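Local coordinates for 5-formyltetrahydrofolate cyclo-ligase family protein (Bacillus anthracis, PDB 2JCB), which probably catalyses the ATP- and magnesium-dependent cyclisation of 5-formyltetrahydrofolate to 5,10-methenyltetrahydrofolate, returning this folate to one-carbon metabolism, at residues Q46-E51 with K161-A166; L59-E64 with M109-P114; E72-W75 with R80-V83; R96-S99 with Q103-T106; F169-H174 with E185-E190. All blocks are in the same frame, centred on the assembly; numbering follows the deposited sequence.

In the fold
Contacts 1, 3, 4 and 5 each include a strand of the large mixed sheet, on which contacts 4 and 5 are farthest apart, with centres about 29 Å from each other. Strands 161-165 and 186-189 are neighbours there, joining contact 1 to contact 5 (centres about 14 Å apart), and strands 80-87 and 92-98 join contact 3 to contact 4 (about 11 Å). Contacts 2 and 4 meet in the small antiparallel pair 104-108 and 111-114. Trp49 of contact 1 packs on Lys73 and Ala74 of contact 3. None surrounds the nucleotide: the side chain of Leu111 lies about 13 Å from ADP, that of Ile187 about 14 Å from ADP and from magnesium.

Contact 1. Residues Q46-E51 with K161-A166; sequences QKEWAE and KTLSLA
Glu48 and Lys161 meet through their aliphatic parts, and the glutamate side chain then runs on along strand 161-165. Its CB lies 3.9 Å from CD of Lys161. The next carbon sits between the backbone N and the carbonyl carbon (chi1 61°), and from there CG of Glu48 packs at 3.9 Å against CD2 of Leu163. A bend at chi2 (-95°) keeps the carboxylate over the same methyl, with Glu48 OE2 at 3.7 Å from Leu163 CD2. The oxygen that touches this leucine is also the polar end of the contact. A water donates to Glu48 OE2 at 2.8 Å and, with its other hydrogen, to the backbone O of Thr162, also at 2.8 Å, bridging helix to strand where no direct hydrogen bond exists. Lys186 of the adjoining strand forms a salt bridge with the same OE2 and also bonds Gln46 OE1, so the acid would probably stay ionised although apolar carbon lies beside it. The ammonium group of Lys161, by contrast, passes the helix at a distance: its NZ is 5.4 Å from Glu51 OE1, too far for a bonded pair. Glu51 is instead engaged within its own helical turn, where NZ of Lys47 forms a salt bridge with OE2 of Glu51 at 2.9 Å, on the syn side but 33° out of the carboxylate plane. Leu129 of strand 129-131 touches Glu48, Lys161 and Leu163, adding to the apolar surroundings. A short helix laid on adjacent parallel strands is characteristic of the layered alpha/beta architecture of Rossmann-like folds, to whose clan this family belongs.

Contact 2. Residues L59-E64 with M109-P114; sequences LSMENE and MNLREP
Met61, whose side chain rests on Asn110 and Leu111, is anchored through its backbone: its N-H is donated to OE1 of Glu64 at 2.8 Å, with an N-H...O angle of 163°. The hydrogen bond meets the carboxylate from well above its plane, 64° out of it. The two residues are the ends of a type II' beta turn, closed by the backbone bond from the N of Glu64 to the O of Met61, 3.0 Å long, to which the side-chain bond is added. Main chain and side chain thus tie the same two residues together, and Glu64 in turn touches Tyr146 of the ADP pocket. From this turn the methionine extends to the edge of the small antiparallel pair of strands 104-108 and 111-114. Its SD approaches the backbone O of Asn110 at 3.5 Å and CD1 of Leu111 at 3.6 Å. The chain then bends about its last torsion (chi3 30°), bringing the Met61 methyl CE against CB of Asn110, 3.9 Å away. Leu111 starts out pointing from the turn, yet its branched end swings back to the sulfur. Two residues earlier in the loop, Leu59 makes a second foothold, backed by Tyr68 and Ile71 of helix 68-76 and by Leu104. No hydrogen bond crosses between the segments, and the foothold is a single methyl: CD1 of Leu59 touches CB of Arg112 at 3.9 Å and the backbone O of Arg112 at 3.4 Å.

Contact 3. Residues E72-W75 with R80-V83; sequences EKAW and RVVV
Ala74 is the first residue of 72-75 to reach strand 80-83, its methyl directed at Val81. The setting is a beta-alpha-beta crossover in which helix 68-76 links the parallel strands 54-56 and 80-87, and the contact lies where the helix turns back into the second strand. CB of Ala74 stands 3.5 Å from CG2 of Val81, a close approach of helix and sheet at this point. The alanine also packs on Trp49, so its small side chain is held between another helix and the strand. Trp75 follows. Its first bond does not aim at the strand, but with CG beside the backbone N (chi1 -73°) and the ring turned by chi2 of -27° the pyrrole part of the indole swings over to Val81. There CD1 of Trp75 lies 3.7 Å from CG2 of Val81, and the two side chains cross at nearly a right angle. The valine presents this methyl because CG1 is anti to the backbone N, placing CG2 beside that nitrogen, between alanine and indole. Phe101 meets the tryptophan ring with the planes at about 60°. A hydrogen bond from Trp75 NE1 to the backbone O of Ile98 on the neighbouring strand further restrains the rotation of the indole. The same nitrogen, Trp75 NE1, is 3.7 Å from CB of Val81.

Contact 4. Residues R96-S99 with Q103-T106; sequences RQIS and QLET
Gln103 reaches back to Ser99 and takes its backbone N-H: Ser99 N lies 2.7 Å from Gln103 OE1, with an N-H...O angle of 160°. The nitrogen approaches at 142° to the C=O bond, tilted 22° from the carbonyl plane. Beside this bond, the glutamine stem and Ile98 run antiparallel alongside each other, with Gln103 CB at 3.9 Å from CG2 of Ile98. That methyl carries a second apolar touch, to CD2 of Leu104 at 4.0 Å, where the two side chains cross roughly at right angles. The amide nitrogen works through water: a water accepts from Gln103 NE2 at 3.0 Å and is hydrogen-bonded to Ser99 OG at 2.8 Å. Further out, the backbone N-H of Asn100 also binds OE1, and NE2 donates to the carbonyl of Leu118. Gln103 can span to all of them because its chain runs extended beyond CG. Ile98 is seated on Val81 and Val83 of the adjacent strand, while Leu104 lies between it and Leu59. Contact 4 therefore closes the short connection from strand 92-98 to the antiparallel pair 104-108 and 111-114. With its oxygen gripped by two consecutive N-H groups and its nitrogen donating to a carbonyl and a water, the amide has a defined orientation, each end of it turned to partners of the matching kind.

Contact 5. Residues F169-H174 with E185-E190; sequences FQMVEH and EKIITE
Met171 packs on Ile187 and Thr189, and these apolar touches make up the direct contact. The methionine chain leaves the backbone with CG beside the nitrogen and then folds twice (chi2 -58°, chi3 -47°), which curls its sulfur and methyl along the strand. Met171 and Ile187 reach toward each other tip to tip: SD of Met171 is 3.9 Å from CG2 of Ile187, and the terminal methyls follow, Met171 CE lying 4.2 Å from Ile187 CD1. Nearer the root, Met171 CG meets CG2 of Thr189 at 4.0 Å. The threonine offers its methyl here because its hydroxyl occupies the position between the backbone N and the carbonyl carbon, where OG1 bonds the backbone N of Lys191. Between the two segments the polar link is indirect and lies at one end. A water donates to OE2 of Glu190 at 2.9 Å and accepts a weak bond from the backbone N of Phe169, 3.4 Å away. This weak bridge is reinforced by the adjacent Ser168, whose hydroxyl bonds the same carboxylate oxygen directly. Around this core, Met194 of strand 192-195 covers both Met171 and Thr189. Phe169 stacks on His23 of helix 6-26, and Ile188 of strand 186-189 packs on strand 161-165 and helix 29-44, so that the 169-174 loop lies over its strand near one edge of the sheet.

Contact 1. Residues Q46-E51 with K161-A166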
# COMPACT_ATOMS: atom_id res chain seq x y z
N GLN A 46 -12.32 2.86 10.70
CA GLN A 46 -11.19 3.62 11.26
C GLN A 46 -11.50 5.12 11.18
O GLN A 46 -12.08 5.63 10.15
CB GLN A 46 -9.82 3.28 10.58
CG GLN A 46 -9.42 1.76 10.65
CD GLN A 46 -9.47 1.22 12.04
OE1 GLN A 46 -8.83 1.74 12.95
NE2 GLN A 46 -10.28 0.17 12.25
N LYS A 47 -11.18 5.81 12.27
CA LYS A 47 -11.36 7.27 12.31
C LYS A 47 -10.69 7.97 11.11
O LYS A 47 -11.28 8.88 10.53
CB LYS A 47 -10.82 7.80 13.63
CG LYS A 47 -10.80 9.32 13.78
CD LYS A 47 -10.23 9.63 15.18
CE LYS A 47 -9.82 11.09 15.31
NZ LYS A 47 -11.02 11.85 15.63
N GLU A 48 -9.48 7.57 10.76
CA GLU A 48 -8.75 8.23 9.70
C GLU A 48 -9.35 7.99 8.31
O GLU A 48 -9.20 8.85 7.45
CB GLU A 48 -7.26 7.90 9.70
CG GLU A 48 -6.97 6.46 9.53
CD GLU A 48 -6.79 5.73 10.85
OE1 GLU A 48 -7.60 5.91 11.79
OE2 GLU A 48 -5.82 4.95 10.94
N TRP A 49 -10.08 6.89 8.13
CA TRP A 49 -10.89 6.70 6.90
C TRP A 49 -12.05 7.67 6.87
O TRP A 49 -12.24 8.43 5.92
CB TRP A 49 -11.42 5.25 6.81
CG TRP A 49 -12.42 5.06 5.68
CD1 TRP A 49 -13.76 5.21 5.74
CD2 TRP A 49 -12.10 4.78 4.30
NE1 TRP A 49 -14.32 4.99 4.49
CE2 TRP A 49 -13.32 4.72 3.60
CE3 TRP A 49 -10.90 4.55 3.62
CZ2 TRP A 49 -13.38 4.45 2.20
CZ3 TRP A 49 -10.94 4.28 2.24
CH2 TRP A 49 -12.18 4.25 1.55
N ALA A 50 -12.84 7.64 7.95
CA ALA A 50 -14.02 8.45 8.02
C ALA A 50 -13.68 9.92 7.78
O ALA A 50 -14.41 10.61 7.08
CB ALA A 50 -14.68 8.25 9.38
N GLU A 51 -12.57 10.37 8.35
CA GLU A 51 -12.20 11.79 8.31
C GLU A 51 -11.47 12.27 7.03
O GLU A 51 -11.48 13.51 6.75
CB GLU A 51 -11.39 12.17 9.54
CG GLU A 51 -12.24 12.17 10.80
CD GLU A 51 -11.44 12.55 12.04
OE1 GLU A 51 -10.20 12.65 11.94
OE2 GLU A 51 -12.07 12.75 13.10
N LYS A 161 -1.37 11.03 7.35
CA LYS A 161 -1.57 9.75 8.02
C LYS A 161 -1.27 8.58 7.09
O LYS A 161 -1.59 8.66 5.92
CB LYS A 161 -3.00 9.67 8.54
CG LYS A 161 -3.26 10.75 9.65
CD LYS A 161 -4.72 10.78 9.99
CE LYS A 161 -5.08 12.15 10.56
NZ LYS A 161 -4.84 12.12 12.02
N THR A 162 -0.71 7.49 7.62
CA THR A 162 -0.41 6.30 6.83
C THR A 162 -1.03 5.06 7.46
O THR A 162 -1.10 4.94 8.69
CB THR A 162 1.10 6.01 6.68
OG1 THR A 162 1.74 5.88 7.96
CG2 THR A 162 1.77 7.13 5.92
N LEU A 163 -1.45 4.14 6.62
CA LEU A 163 -1.82 2.82 7.12
C LEU A 163 -1.59 1.84 6.02
O LEU A 163 -1.62 2.18 4.87
CB LEU A 163 -3.27 2.74 7.66
CG LEU A 163 -4.47 2.81 6.77
CD1 LEU A 163 -4.76 1.38 6.05
CD2 LEU A 163 -5.68 3.29 7.60
N SER A 164 -1.38 0.59 6.43
CA SER A 164 -1.24 -0.52 5.49
C SER A 164 -2.27 -1.56 5.81
O SER A 164 -2.70 -1.69 6.96
CB SER A 164 0.15 -1.12 5.53
OG SER A 164 1.15 -0.21 5.06
N LEU A 165 -2.72 -2.24 4.75
CA LEU A 165 -3.63 -3.38 4.83
C LEU A 165 -2.82 -4.65 4.60
O LEU A 165 -2.04 -4.70 3.64
CB LEU A 165 -4.73 -3.21 3.76
CG LEU A 165 -5.43 -1.86 3.76
CD1 LEU A 165 -6.45 -1.63 2.58
CD2 LEU A 165 -6.15 -1.66 5.10
N ALA A 166 -3.00 -5.70 5.42
CA ALA A 166 -2.19 -6.88 5.33
C ALA A 166 -2.93 -8.10 5.82
O ALA A 166 -3.68 -8.02 6.78
CB ALA A 166 -0.91 -6.70 6.09
O HOH W 1 -3.24 5.83 10.32

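Contact 2. Residues L59-E64 with M109-P114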
# COMPACT_ATOMS: atom_id res chain seq x y z
N LEU A 59 -3.46 0.25 -6.88
CA LEU A 59 -4.38 -0.68 -7.51
C LEU A 59 -3.76 -2.07 -7.28
O LEU A 59 -2.65 -2.35 -7.72
CB LEU A 59 -4.48 -0.39 -9.03
CG LEU A 59 -5.05 1.04 -9.22
CD1 LEU A 59 -4.60 1.71 -10.50
CD2 LEU A 59 -6.53 1.05 -9.03
N SER A 60 -4.45 -2.90 -6.54
CA SER A 60 -3.89 -4.18 -6.14
C SER A 60 -3.75 -5.16 -7.34
O SER A 60 -4.52 -5.12 -8.30
CB SER A 60 -4.77 -4.80 -5.07
OG SER A 60 -6.10 -4.79 -5.49
N MET A 61 -2.79 -6.07 -7.21
CA MET A 61 -2.52 -7.09 -8.24
C MET A 61 -2.48 -8.48 -7.63
O MET A 61 -2.34 -8.63 -6.41
CB MET A 61 -1.16 -6.83 -8.88
CG MET A 61 -1.18 -5.65 -9.83
SD MET A 61 0.43 -5.27 -10.56
CE MET A 61 1.25 -6.87 -10.61
N GLU A 62 -2.55 -9.50 -8.49
CA GLU A 62 -2.55 -10.92 -8.02
C GLU A 62 -3.36 -11.06 -6.74
O GLU A 62 -4.53 -10.70 -6.72
CB GLU A 62 -1.14 -11.51 -7.85
CG GLU A 62 -0.07 -10.59 -7.23
CD GLU A 62 0.80 -9.89 -8.28
OE1 GLU A 62 1.42 -8.85 -7.93
OE2 GLU A 62 0.86 -10.38 -9.43
N ASN A 63 -2.75 -11.63 -5.69
CA ASN A 63 -3.52 -11.94 -4.47
C ASN A 63 -3.36 -10.90 -3.34
O ASN A 63 -3.80 -11.13 -2.20
CB ASN A 63 -3.22 -13.37 -3.99
CG ASN A 63 -4.05 -14.46 -4.76
OD1 ASN A 63 -5.06 -14.16 -5.40
ND2 ASN A 63 -3.65 -15.73 -4.63
N GLU A 64 -2.80 -9.72 -3.67
CA GLU A 64 -2.69 -8.63 -2.69
C GLU A 64 -4.06 -8.24 -2.18
O GLU A 64 -5.06 -8.22 -2.96
CB GLU A 64 -2.09 -7.38 -3.33
CG GLU A 64 -0.66 -7.59 -3.71
CD GLU A 64 -0.21 -6.73 -4.86
OE1 GLU A 64 -0.89 -5.70 -5.14
OE2 GLU A 64 0.82 -7.11 -5.51
N MET A 109 1.96 -5.52 -18.63
CA MET A 109 1.39 -6.79 -18.16
C MET A 109 0.16 -6.60 -17.25
O MET A 109 -0.98 -6.64 -17.72
CB MET A 109 2.46 -7.68 -17.50
CG MET A 109 2.25 -9.20 -17.69
SD MET A 109 3.60 -10.19 -16.99
CE MET A 109 3.00 -11.86 -17.26
N ASN A 110 0.39 -6.36 -15.96
CA ASN A 110 -0.71 -6.21 -15.01
C ASN A 110 -0.71 -4.88 -14.26
O ASN A 110 -1.55 -4.67 -13.37
CB ASN A 110 -0.68 -7.36 -13.99
CG ASN A 110 -0.90 -8.72 -14.62
OD1 ASN A 110 0.06 -9.42 -14.97
ND2 ASN A 110 -2.17 -9.09 -14.79
N LEU A 111 0.21 -3.98 -14.61
CA LEU A 111 0.44 -2.80 -13.79
C LEU A 111 -0.35 -1.59 -14.32
O LEU A 111 -0.11 -1.11 -15.42
CB LEU A 111 1.93 -2.50 -13.74
CG LEU A 111 2.48 -1.68 -12.58
CD1 LEU A 111 2.72 -2.57 -11.37
CD2 LEU A 111 3.77 -0.98 -12.99
N ARG A 112 -1.30 -1.11 -13.52
CA ARG A 112 -2.21 -0.04 -13.96
C ARG A 112 -1.84 1.28 -13.36
O ARG A 112 -1.60 1.36 -12.14
CB ARG A 112 -3.68 -0.40 -13.63
CG ARG A 112 -4.01 -1.79 -14.12
CD ARG A 112 -5.45 -2.02 -14.48
NE ARG A 112 -6.12 -0.98 -15.27
CZ ARG A 112 -6.08 -0.86 -16.60
NH1 ARG A 112 -5.37 -1.69 -17.34
NH2 ARG A 112 -6.77 0.11 -17.19
N GLU A 113 -1.82 2.34 -14.19
CA GLU A 113 -1.47 3.69 -13.72
C GLU A 113 -2.36 4.77 -14.31
O GLU A 113 -2.87 4.59 -15.40
CB GLU A 113 -0.00 4.01 -14.03
CG GLU A 113 0.98 3.17 -13.20
CD GLU A 113 2.42 3.58 -13.39
OE1 GLU A 113 2.80 3.94 -14.53
OE2 GLU A 113 3.18 3.53 -12.39
N PRO A 114 -2.49 5.93 -13.62
CA PRO A 114 -3.32 7.04 -14.12
C PRO A 114 -2.70 7.57 -15.41
O PRO A 114 -1.47 7.69 -15.49
CB PRO A 114 -3.20 8.10 -13.02
CG PRO A 114 -1.98 7.74 -12.23
CD PRO A 114 -1.83 6.27 -12.34

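Contact 3. Residues E72-W75 with R80-V83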
# COMPACT_ATOMS: atom_id res chain seq x y z
N GLU A 72 -13.98 2.22 -4.88
CA GLU A 72 -15.40 2.37 -5.10
C GLU A 72 -16.16 3.00 -3.92
O GLU A 72 -17.02 3.88 -4.13
CB GLU A 72 -15.95 1.01 -5.49
CG GLU A 72 -15.38 0.57 -6.87
CD GLU A 72 -15.92 -0.74 -7.29
OE1 GLU A 72 -15.82 -1.70 -6.49
OE2 GLU A 72 -16.48 -0.80 -8.41
N LYS A 73 -15.79 2.56 -2.72
CA LYS A 73 -16.38 3.07 -1.46
C LYS A 73 -16.02 4.53 -1.28
O LYS A 73 -16.86 5.34 -0.97
CB LYS A 73 -15.80 2.27 -0.27
CG LYS A 73 -16.48 2.52 1.12
CD LYS A 73 -17.88 2.03 1.14
CE LYS A 73 -18.34 1.76 2.56
NZ LYS A 73 -19.62 0.97 2.44
N ALA A 74 -14.74 4.87 -1.46
CA ALA A 74 -14.30 6.25 -1.38
C ALA A 74 -15.08 7.15 -2.33
O ALA A 74 -15.62 8.22 -1.94
CB ALA A 74 -12.75 6.36 -1.59
N TRP A 75 -15.20 6.72 -3.60
CA TRP A 75 -16.01 7.46 -4.57
C TRP A 75 -17.45 7.65 -4.08
O TRP A 75 -17.99 8.74 -4.15
CB TRP A 75 -16.03 6.80 -5.93
CG TRP A 75 -14.74 6.94 -6.69
CD1 TRP A 75 -13.81 7.93 -6.58
CD2 TRP A 75 -14.29 6.07 -7.74
NE1 TRP A 75 -12.80 7.72 -7.48
CE2 TRP A 75 -13.07 6.59 -8.21
CE3 TRP A 75 -14.81 4.91 -8.33
CZ2 TRP A 75 -12.33 5.98 -9.24
CZ3 TRP A 75 -14.08 4.30 -9.35
CH2 TRP A 75 -12.85 4.83 -9.79
N ARG A 80 -11.98 12.11 -2.51
CA ARG A 80 -11.16 12.22 -3.71
C ARG A 80 -10.18 11.08 -3.61
O ARG A 80 -9.65 10.82 -2.54
CB ARG A 80 -10.42 13.55 -3.72
CG ARG A 80 -9.43 13.71 -4.82
CD ARG A 80 -9.05 15.15 -5.00
NE ARG A 80 -8.32 15.65 -3.84
CZ ARG A 80 -7.69 16.82 -3.81
NH1 ARG A 80 -7.71 17.60 -4.88
NH2 ARG A 80 -7.03 17.19 -2.71
N VAL A 81 -9.98 10.38 -4.73
CA VAL A 81 -9.09 9.22 -4.77
C VAL A 81 -7.89 9.55 -5.67
O VAL A 81 -8.07 10.01 -6.80
CB VAL A 81 -9.81 7.97 -5.34
CG1 VAL A 81 -8.84 6.87 -5.56
CG2 VAL A 81 -10.87 7.44 -4.37
N VAL A 82 -6.70 9.32 -5.14
CA VAL A 82 -5.42 9.50 -5.89
C VAL A 82 -4.60 8.21 -5.92
O VAL A 82 -4.43 7.53 -4.90
CB VAL A 82 -4.58 10.75 -5.47
CG1 VAL A 82 -5.41 12.01 -5.58
CG2 VAL A 82 -4.01 10.60 -4.07
N VAL A 83 -4.05 7.89 -7.10
CA VAL A 83 -3.27 6.66 -7.30
C VAL A 83 -1.91 7.03 -7.97
O VAL A 83 -1.85 8.05 -8.68
CB VAL A 83 -4.06 5.70 -8.23
CG1 VAL A 83 -5.31 5.19 -7.49
CG2 VAL A 83 -4.55 6.46 -9.51

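Contact 4. Residues R96-S99 with Q103-T106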
# COMPACT_ATOMS: atom_id res chain seq x y z
N ARG A 96 -2.10 10.89 -8.65
CA ARG A 96 -3.00 11.61 -9.53
C ARG A 96 -4.42 11.20 -9.32
O ARG A 96 -4.71 10.03 -9.13
CB ARG A 96 -2.61 11.41 -11.02
CG ARG A 96 -1.09 11.52 -11.30
CD ARG A 96 -0.86 11.33 -12.80
NE ARG A 96 -1.21 12.53 -13.54
CZ ARG A 96 -0.39 13.54 -13.75
NH1 ARG A 96 0.85 13.51 -13.26
NH2 ARG A 96 -0.81 14.57 -14.43
N GLN A 97 -5.31 12.17 -9.36
CA GLN A 97 -6.72 11.88 -9.08
C GLN A 97 -7.40 11.08 -10.20
O GLN A 97 -7.26 11.40 -11.40
CB GLN A 97 -7.49 13.17 -8.82
CG GLN A 97 -8.97 12.92 -8.66
CD GLN A 97 -9.79 14.17 -8.41
OE1 GLN A 97 -9.38 15.28 -8.71
NE2 GLN A 97 -10.98 13.98 -7.83
N ILE A 98 -8.18 10.10 -9.77
CA ILE A 98 -9.04 9.31 -10.67
C ILE A 98 -10.46 9.37 -10.16
O ILE A 98 -10.69 9.18 -8.95
CB ILE A 98 -8.56 7.82 -10.87
CG1 ILE A 98 -8.40 6.98 -9.57
CG2 ILE A 98 -7.25 7.81 -11.72
CD1 ILE A 98 -8.40 5.39 -9.77
N SER A 99 -11.38 9.63 -11.08
CA SER A 99 -12.81 9.67 -10.81
C SER A 99 -13.50 8.40 -11.31
O SER A 99 -14.63 8.09 -10.91
CB SER A 99 -13.41 10.87 -11.50
OG SER A 99 -12.79 12.07 -11.08
N GLN A 103 -9.68 6.24 -16.46
CA GLN A 103 -8.54 7.14 -16.40
C GLN A 103 -7.25 6.35 -16.13
O GLN A 103 -6.19 6.94 -15.92
CB GLN A 103 -8.77 8.17 -15.30
CG GLN A 103 -9.71 9.27 -15.72
CD GLN A 103 -10.15 10.11 -14.56
OE1 GLN A 103 -10.90 9.65 -13.72
NE2 GLN A 103 -9.69 11.37 -14.50
N LEU A 104 -7.35 5.02 -16.09
CA LEU A 104 -6.16 4.17 -15.90
C LEU A 104 -5.74 3.55 -17.23
O LEU A 104 -6.58 3.31 -18.10
CB LEU A 104 -6.48 3.01 -14.96
CG LEU A 104 -6.92 3.41 -13.56
CD1 LEU A 104 -7.19 2.15 -12.79
CD2 LEU A 104 -5.79 4.23 -12.89
N GLU A 105 -4.44 3.29 -17.36
CA GLU A 105 -3.92 2.50 -18.48
C GLU A 105 -2.98 1.41 -17.95
O GLU A 105 -2.50 1.50 -16.83
CB GLU A 105 -3.19 3.38 -19.48
CG GLU A 105 -2.07 4.20 -18.85
CD GLU A 105 -1.36 5.10 -19.84
OE1 GLU A 105 -1.60 4.97 -21.07
OE2 GLU A 105 -0.54 5.92 -19.37
N THR A 106 -2.73 0.39 -18.77
CA THR A 106 -1.79 -0.64 -18.38
C THR A 106 -0.43 -0.27 -18.92
O THR A 106 -0.23 -0.20 -20.14
CB THR A 106 -2.19 -2.05 -18.89
OG1 THR A 106 -3.62 -2.22 -18.81
CG2 THR A 106 -1.48 -3.15 -18.05
O HOH W 2 -10.35 12.97 -12.04

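Contact 5. Residues F169-H174 with E185-E190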
# COMPACT_ATOMS: atom_id res chain seq x y z
N PHE A 169 -0.59 -13.28 7.88
CA PHE A 169 0.63 -13.98 7.51
C PHE A 169 1.71 -13.05 6.89
O PHE A 169 2.84 -13.47 6.71
CB PHE A 169 0.35 -15.17 6.58
CG PHE A 169 -0.02 -14.77 5.16
CD1 PHE A 169 0.98 -14.38 4.25
CD2 PHE A 169 -1.35 -14.78 4.73
CE1 PHE A 169 0.69 -14.04 2.95
CE2 PHE A 169 -1.67 -14.42 3.40
CZ PHE A 169 -0.63 -14.02 2.52
N GLN A 170 1.35 -11.82 6.55
CA GLN A 170 2.34 -10.84 6.13
C GLN A 170 3.04 -10.21 7.30
O GLN A 170 4.06 -9.55 7.12
CB GLN A 170 1.66 -9.75 5.31
CG GLN A 170 1.22 -10.18 3.93
CD GLN A 170 0.48 -9.05 3.20
OE1 GLN A 170 -0.73 -9.03 3.10
NE2 GLN A 170 1.27 -8.13 2.62
N MET A 171 2.51 -10.44 8.50
CA MET A 171 3.20 -10.01 9.74
C MET A 171 4.35 -10.92 10.10
O MET A 171 4.23 -12.17 10.16
CB MET A 171 2.19 -9.90 10.90
CG MET A 171 1.01 -8.99 10.64
SD MET A 171 1.47 -7.29 10.24
CE MET A 171 2.69 -6.85 11.49
N VAL A 172 5.52 -10.31 10.33
CA VAL A 172 6.70 -11.11 10.70
C VAL A 172 7.39 -10.58 11.95
O VAL A 172 7.19 -9.46 12.36
CB VAL A 172 7.74 -11.30 9.54
CG1 VAL A 172 7.09 -11.88 8.27
CG2 VAL A 172 8.46 -9.99 9.23
N GLU A 173 8.21 -11.42 12.56
CA GLU A 173 8.81 -11.07 13.82
C GLU A 173 9.88 -9.99 13.69
O GLU A 173 10.00 -9.12 14.56
CB GLU A 173 9.41 -12.33 14.43
CG GLU A 173 8.37 -13.21 15.09
CD GLU A 173 7.79 -12.55 16.31
OE1 GLU A 173 8.59 -12.18 17.20
OE2 GLU A 173 6.55 -12.38 16.36
N HIS A 174 10.61 -10.04 12.59
CA HIS A 174 11.78 -9.18 12.41
C HIS A 174 11.97 -8.87 10.92
O HIS A 174 11.83 -9.76 10.07
CB HIS A 174 13.03 -9.86 13.02
CG HIS A 174 14.33 -9.20 12.67
ND1 HIS A 174 15.00 -9.45 11.49
CD2 HIS A 174 15.10 -8.33 13.37
CE1 HIS A 174 16.13 -8.75 11.47
NE2 HIS A 174 16.21 -8.07 12.60
N GLU A 185 2.13 4.00 10.18
CA GLU A 185 1.55 4.30 11.48
C GLU A 185 0.57 3.24 11.99
O GLU A 185 0.30 3.18 13.18
CB GLU A 185 0.81 5.64 11.44
CG GLU A 185 1.77 6.77 11.35
CD GLU A 185 1.07 8.11 11.09
OE1 GLU A 185 -0.08 8.15 10.57
OE2 GLU A 185 1.68 9.13 11.39
N LYS A 186 -0.03 2.51 11.08
CA LYS A 186 -1.05 1.52 11.46
C LYS A 186 -1.10 0.41 10.44
O LYS A 186 -0.93 0.66 9.23
CB LYS A 186 -2.42 2.20 11.46
CG LYS A 186 -3.58 1.19 11.85
CD LYS A 186 -4.94 1.86 11.83
CE LYS A 186 -5.16 2.68 13.11
NZ LYS A 186 -6.52 3.29 13.15
N ILE A 187 -1.32 -0.81 10.91
CA ILE A 187 -1.46 -1.97 10.01
C ILE A 187 -2.83 -2.59 10.40
O ILE A 187 -3.10 -2.81 11.59
CB ILE A 187 -0.29 -3.00 10.09
CG1 ILE A 187 1.07 -2.32 9.74
CG2 ILE A 187 -0.54 -4.19 9.12
CD1 ILE A 187 2.18 -2.81 10.52
N ILE A 188 -3.70 -2.82 9.41
CA ILE A 188 -4.98 -3.51 9.61
C ILE A 188 -4.86 -4.91 8.99
O ILE A 188 -4.58 -5.01 7.78
CB ILE A 188 -6.10 -2.75 8.94
CG1 ILE A 188 -6.15 -1.29 9.45
CG2 ILE A 188 -7.42 -3.44 9.20
CD1 ILE A 188 -7.07 -0.49 8.69
N THR A 189 -5.10 -5.95 9.79
CA THR A 189 -5.16 -7.33 9.31
C THR A 189 -6.56 -7.84 9.57
O THR A 189 -7.43 -7.08 10.09
CB THR A 189 -4.14 -8.26 10.02
OG1 THR A 189 -4.58 -8.51 11.37
CG2 THR A 189 -2.70 -7.67 10.02
N GLU A 190 -6.80 -9.13 9.30
CA GLU A 190 -8.15 -9.63 9.53
C GLU A 190 -8.36 -9.90 11.04
O GLU A 190 -9.47 -10.23 11.45
CB GLU A 190 -8.39 -10.92 8.72
CG GLU A 190 -7.59 -12.16 9.22
CD GLU A 190 -6.15 -12.25 8.70
OE1 GLU A 190 -5.54 -11.29 8.22
OE2 GLU A 190 -5.62 -13.35 8.81
O HOH W 3 -3.64 -14.63 7.14